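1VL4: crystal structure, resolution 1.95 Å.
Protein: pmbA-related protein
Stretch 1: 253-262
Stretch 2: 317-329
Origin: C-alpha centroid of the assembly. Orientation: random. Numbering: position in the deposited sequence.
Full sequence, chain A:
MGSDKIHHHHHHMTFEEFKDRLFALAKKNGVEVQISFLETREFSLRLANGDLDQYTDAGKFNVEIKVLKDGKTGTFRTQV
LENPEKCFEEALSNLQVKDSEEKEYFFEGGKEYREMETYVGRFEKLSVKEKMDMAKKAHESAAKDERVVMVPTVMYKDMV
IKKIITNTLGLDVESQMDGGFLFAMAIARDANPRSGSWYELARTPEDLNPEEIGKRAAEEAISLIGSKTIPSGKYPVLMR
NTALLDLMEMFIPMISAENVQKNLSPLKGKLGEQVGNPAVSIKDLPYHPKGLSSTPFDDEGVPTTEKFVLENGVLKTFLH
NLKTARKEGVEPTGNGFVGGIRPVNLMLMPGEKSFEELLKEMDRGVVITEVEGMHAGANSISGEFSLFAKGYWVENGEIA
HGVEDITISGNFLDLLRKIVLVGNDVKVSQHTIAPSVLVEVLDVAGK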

# COMPACT_ATOMS: atom_id res chain seq x y z
N PRO A 253 -12.74 -2.67 12.56
CA PRO A 253 -13.68 -3.41 11.68
C PRO A 253 -14.85 -4.11 12.40
O PRO A 253 -15.95 -4.21 11.85
CB PRO A 253 -12.77 -4.43 10.98
CG PRO A 253 -11.35 -3.95 11.15
CD PRO A 253 -11.35 -3.15 12.42
N MET A 254 -14.64 -4.54 13.65
CA MET A 254 -15.70 -5.23 14.44
C MET A 254 -16.91 -4.36 14.73
O MET A 254 -18.04 -4.86 14.84
CB MET A 254 -15.15 -5.71 15.79
CG MET A 254 -13.85 -6.45 15.67
SD MET A 254 -13.37 -7.16 17.24
CE MET A 254 -11.96 -8.12 16.69
N ILE A 255 -16.66 -3.07 14.89
CA ILE A 255 -17.72 -2.16 15.29
C ILE A 255 -18.38 -1.46 14.09
O ILE A 255 -19.37 -0.77 14.27
CB ILE A 255 -17.27 -1.15 16.38
CG1 ILE A 255 -16.14 -0.25 15.93
CG2 ILE A 255 -17.05 -1.90 17.69
CD1 ILE A 255 -15.74 0.83 16.97
N SER A 256 -17.88 -1.69 12.87
CA SER A 256 -18.67 -1.32 11.65
C SER A 256 -20.02 -2.04 11.49
O SER A 256 -20.08 -3.29 11.35
CB SER A 256 -17.82 -1.52 10.41
OG SER A 256 -18.61 -1.39 9.26
N ALA A 257 -21.12 -1.28 11.48
CA ALA A 257 -22.45 -1.89 11.21
C ALA A 257 -22.52 -2.64 9.89
O ALA A 257 -23.33 -3.58 9.73
CB ALA A 257 -23.56 -0.85 11.24
N GLU A 258 -21.71 -2.21 8.94
CA GLU A 258 -21.62 -2.83 7.62
C GLU A 258 -20.98 -4.22 7.74
O GLU A 258 -21.51 -5.19 7.19
CB GLU A 258 -20.79 -1.94 6.71
CG GLU A 258 -20.60 -2.46 5.31
CD GLU A 258 -19.83 -1.50 4.41
OE1 GLU A 258 -19.63 -0.29 4.76
OE2 GLU A 258 -19.43 -2.00 3.31
N ASN A 259 -19.86 -4.31 8.46
CA ASN A 259 -19.21 -5.63 8.72
C ASN A 259 -20.11 -6.53 9.53
O ASN A 259 -20.13 -7.75 9.32
CB ASN A 259 -17.88 -5.46 9.45
CG ASN A 259 -16.78 -4.97 8.54
OD1 ASN A 259 -16.86 -5.10 7.34
ND2 ASN A 259 -15.75 -4.38 9.11
N VAL A 260 -20.87 -5.94 10.44
CA VAL A 260 -21.85 -6.72 11.20
C VAL A 260 -22.92 -7.30 10.30
O VAL A 260 -23.18 -8.50 10.35
CB VAL A 260 -22.51 -5.90 12.30
CG1 VAL A 260 -23.63 -6.69 12.94
CG2 VAL A 260 -21.44 -5.51 13.37
N GLN A 261 -23.55 -6.45 9.47
CA GLN A 261 -24.54 -6.88 8.46
C GLN A 261 -24.02 -8.00 7.57
O GLN A 261 -24.73 -8.92 7.26
CB GLN A 261 -25.00 -5.71 7.58
CG GLN A 261 -25.93 -4.70 8.30
CD GLN A 261 -26.19 -3.36 7.51
OE1 GLN A 261 -25.73 -3.18 6.37
NE2 GLN A 261 -26.95 -2.46 8.12
N LYS A 262 -22.76 -7.89 7.15
CA LYS A 262 -22.14 -8.87 6.24
C LYS A 262 -21.66 -10.17 6.88
O LYS A 262 -21.02 -10.98 6.22
CB LYS A 262 -20.93 -8.23 5.55
CG LYS A 262 -21.25 -7.04 4.65
CD LYS A 262 -20.14 -6.86 3.63
CE LYS A 262 -19.82 -5.40 3.38
NZ LYS A 262 -18.69 -5.24 2.42
N THR A 317 -23.47 0.42 20.92
CA THR A 317 -23.88 0.74 19.54
C THR A 317 -22.83 0.26 18.60
O THR A 317 -21.67 0.16 18.99
CB THR A 317 -24.05 2.29 19.31
OG1 THR A 317 -24.49 2.58 17.96
CG2 THR A 317 -22.74 3.04 19.57
N PHE A 318 -23.21 0.02 17.34
CA PHE A 318 -22.23 -0.02 16.26
C PHE A 318 -22.10 1.37 15.65
O PHE A 318 -22.87 2.28 15.95
CB PHE A 318 -22.65 -1.04 15.19
CG PHE A 318 -22.76 -2.43 15.71
CD1 PHE A 318 -21.65 -3.07 16.27
CD2 PHE A 318 -23.98 -3.11 15.68
CE1 PHE A 318 -21.75 -4.36 16.77
CE2 PHE A 318 -24.08 -4.42 16.19
CZ PHE A 318 -22.97 -5.04 16.72
N LEU A 319 -21.09 1.52 14.83
CA LEU A 319 -20.88 2.71 14.03
C LEU A 319 -21.54 2.53 12.64
O LEU A 319 -21.53 1.45 12.06
CB LEU A 319 -19.38 2.99 13.91
CG LEU A 319 -18.67 3.17 15.28
CD1 LEU A 319 -17.24 3.57 15.06
CD2 LEU A 319 -19.36 4.18 16.15
N HIS A 320 -22.11 3.62 12.14
CA HIS A 320 -22.91 3.63 10.94
C HIS A 320 -22.47 4.64 9.87
O HIS A 320 -21.78 5.63 10.16
CB HIS A 320 -24.36 3.96 11.30
CG HIS A 320 -25.05 2.87 12.06
ND1 HIS A 320 -25.68 1.81 11.44
CD2 HIS A 320 -25.21 2.67 13.39
CE1 HIS A 320 -26.21 1.02 12.36
NE2 HIS A 320 -25.94 1.52 13.55
N ASN A 321 -22.90 4.34 8.64
CA ASN A 321 -23.00 5.29 7.56
C ASN A 321 -24.48 5.49 7.26
O ASN A 321 -25.34 4.93 7.94
CB ASN A 321 -22.15 4.87 6.36
CG ASN A 321 -22.52 3.51 5.78
OD1 ASN A 321 -23.65 3.01 5.92
ND2 ASN A 321 -21.57 2.94 5.03
N LEU A 322 -24.81 6.32 6.27
CA LEU A 322 -26.21 6.60 5.98
C LEU A 322 -26.97 5.32 5.59
O LEU A 322 -28.10 5.12 6.04
CB LEU A 322 -26.34 7.66 4.88
CG LEU A 322 -25.86 9.07 5.25
CD1 LEU A 322 -25.93 10.06 4.07
CD2 LEU A 322 -26.66 9.60 6.42
N LYS A 323 -26.32 4.46 4.80
CA LYS A 323 -26.95 3.23 4.31
C LYS A 323 -27.30 2.30 5.46
O LYS A 323 -28.41 1.76 5.52
CB LYS A 323 -26.02 2.56 3.30
CG LYS A 323 -26.33 1.12 2.91
CD LYS A 323 -25.61 0.75 1.62
N THR A 324 -26.38 2.11 6.41
CA THR A 324 -26.63 1.13 7.47
C THR A 324 -27.61 1.72 8.48
O THR A 324 -28.50 1.01 8.98
CB THR A 324 -25.34 0.67 8.17
OG1 THR A 324 -24.74 1.79 8.78
CG2 THR A 324 -24.37 0.10 7.21
N ALA A 325 -27.49 3.02 8.76
CA ALA A 325 -28.50 3.64 9.63
C ALA A 325 -29.92 3.52 9.05
O ALA A 325 -30.88 3.18 9.76
CB ALA A 325 -28.14 5.10 9.91
N ARG A 326 -30.06 3.80 7.76
CA ARG A 326 -31.36 3.74 7.13
C ARG A 326 -31.84 2.29 7.20
O ARG A 326 -32.95 2.06 7.63
CB ARG A 326 -31.32 4.30 5.70
CG ARG A 326 -32.38 3.79 4.72
N LYS A 327 -30.99 1.33 6.81
CA LYS A 327 -31.32 -0.10 6.88
C LYS A 327 -31.71 -0.57 8.26
O LYS A 327 -32.69 -1.29 8.40
CB LYS A 327 -30.16 -0.97 6.37
N GLU A 328 -30.95 -0.16 9.29
CA GLU A 328 -31.19 -0.62 10.68
C GLU A 328 -32.12 0.26 11.50
O GLU A 328 -32.28 0.03 12.70
CB GLU A 328 -29.85 -0.83 11.42
CG GLU A 328 -28.98 -1.89 10.74
CD GLU A 328 -27.69 -2.26 11.51
OE1 GLU A 328 -26.69 -2.62 10.82
OE2 GLU A 328 -27.68 -2.21 12.77
N GLY A 329 -32.76 1.23 10.85
CA GLY A 329 -33.66 2.21 11.50
C GLY A 329 -33.10 3.02 12.67
O GLY A 329 -33.81 3.32 13.62
O HOH W 1 -22.15 0.57 3.91

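What joins the two backbones where stretch 1 passes from one helix to the next? The carbonyl of Ile255 faces the extended segment of stretch 2, and Leu319 N donates to Ile255 O at 2.9 Å along a nearly straight line. Two residues on, Ala257 N donates to Leu319 O at 2.8 Å. This pair of bonds, reaching out from both polar groups of Leu319, makes a single beta bridge centred on Ser256 and Leu319, whose CA atoms lie 5.2 Å apart. The side chain of Ile255 adds an apolar contact to the same junction, its CD1 resting 3.7 Å from Leu319 CD1.

Why does so little of Ser256, at the centre of the bridge, lie covered by stretch 2? Its CA-to-CB bond points away from the partner, and its hydroxyl serves its own chain instead. As the N-cap of the helix 257-261, Ser256 OG accepts from Asn259 N at 3.3 Å and, more weakly, from Glu258 N at 3.2 Å, giving an acceptor to amides at the start of the helix, which have no backbone bond within the stretch. Asn259 looks back as well: its ND2 donates to Pro253 O at 2.8 Å, tying the new helix to the turn before it.

How does the first turn of the helix meet stretch 2? Ala257 points toward the partner, and its small methyl fits into a crowded site. Ala257 CB lies over one face of the His320 ring, 3.4 Å from His320 ND1, and is 4.1 Å from Phe318 CB. The imidazole is held in place by its own stretch, with His320 ND1 and Thr324 OG1 sharing a hydrogen bond of 2.8 Å. Glu258, nearer the surface, makes its polar link through water: water 1 accepts from Asn321 ND2 at 2.7 Å and donates a weak bond to Glu258 OE1 at 2.8 Å. Asn321 is itself an N-cap, its OD1 accepting from Thr324 N at 2.9 Å, so the water connects the starts of both helices.

What does the rest of the helix contribute? Val260 points toward stretch 2 and sets a methyl over the face of the Phe318 ring. Val260 CG2 is 3.6 Å from the ring centroid and only 13° off its normal, a CH-pi contact in which an apolar methyl meets the aromatic pi cloud in a buried setting. One residue later the chemistry turns polar. Gln261 NE2 donates to Glu328 OE1 at 2.7 Å, a short bond to a carboxylate, though its 139° angle is well bent. The same amide nitrogen, Gln261 NE2, lies 3.5 Å from Thr324 CB, so it sits beside the turn of helix that runs from Thr324 to Glu328. The two helix axes, 57° apart in direction, come no closer than 10.1 Å, and side chains such as Ala257 and Gln261, meeting Thr324 and Glu328, span the gap.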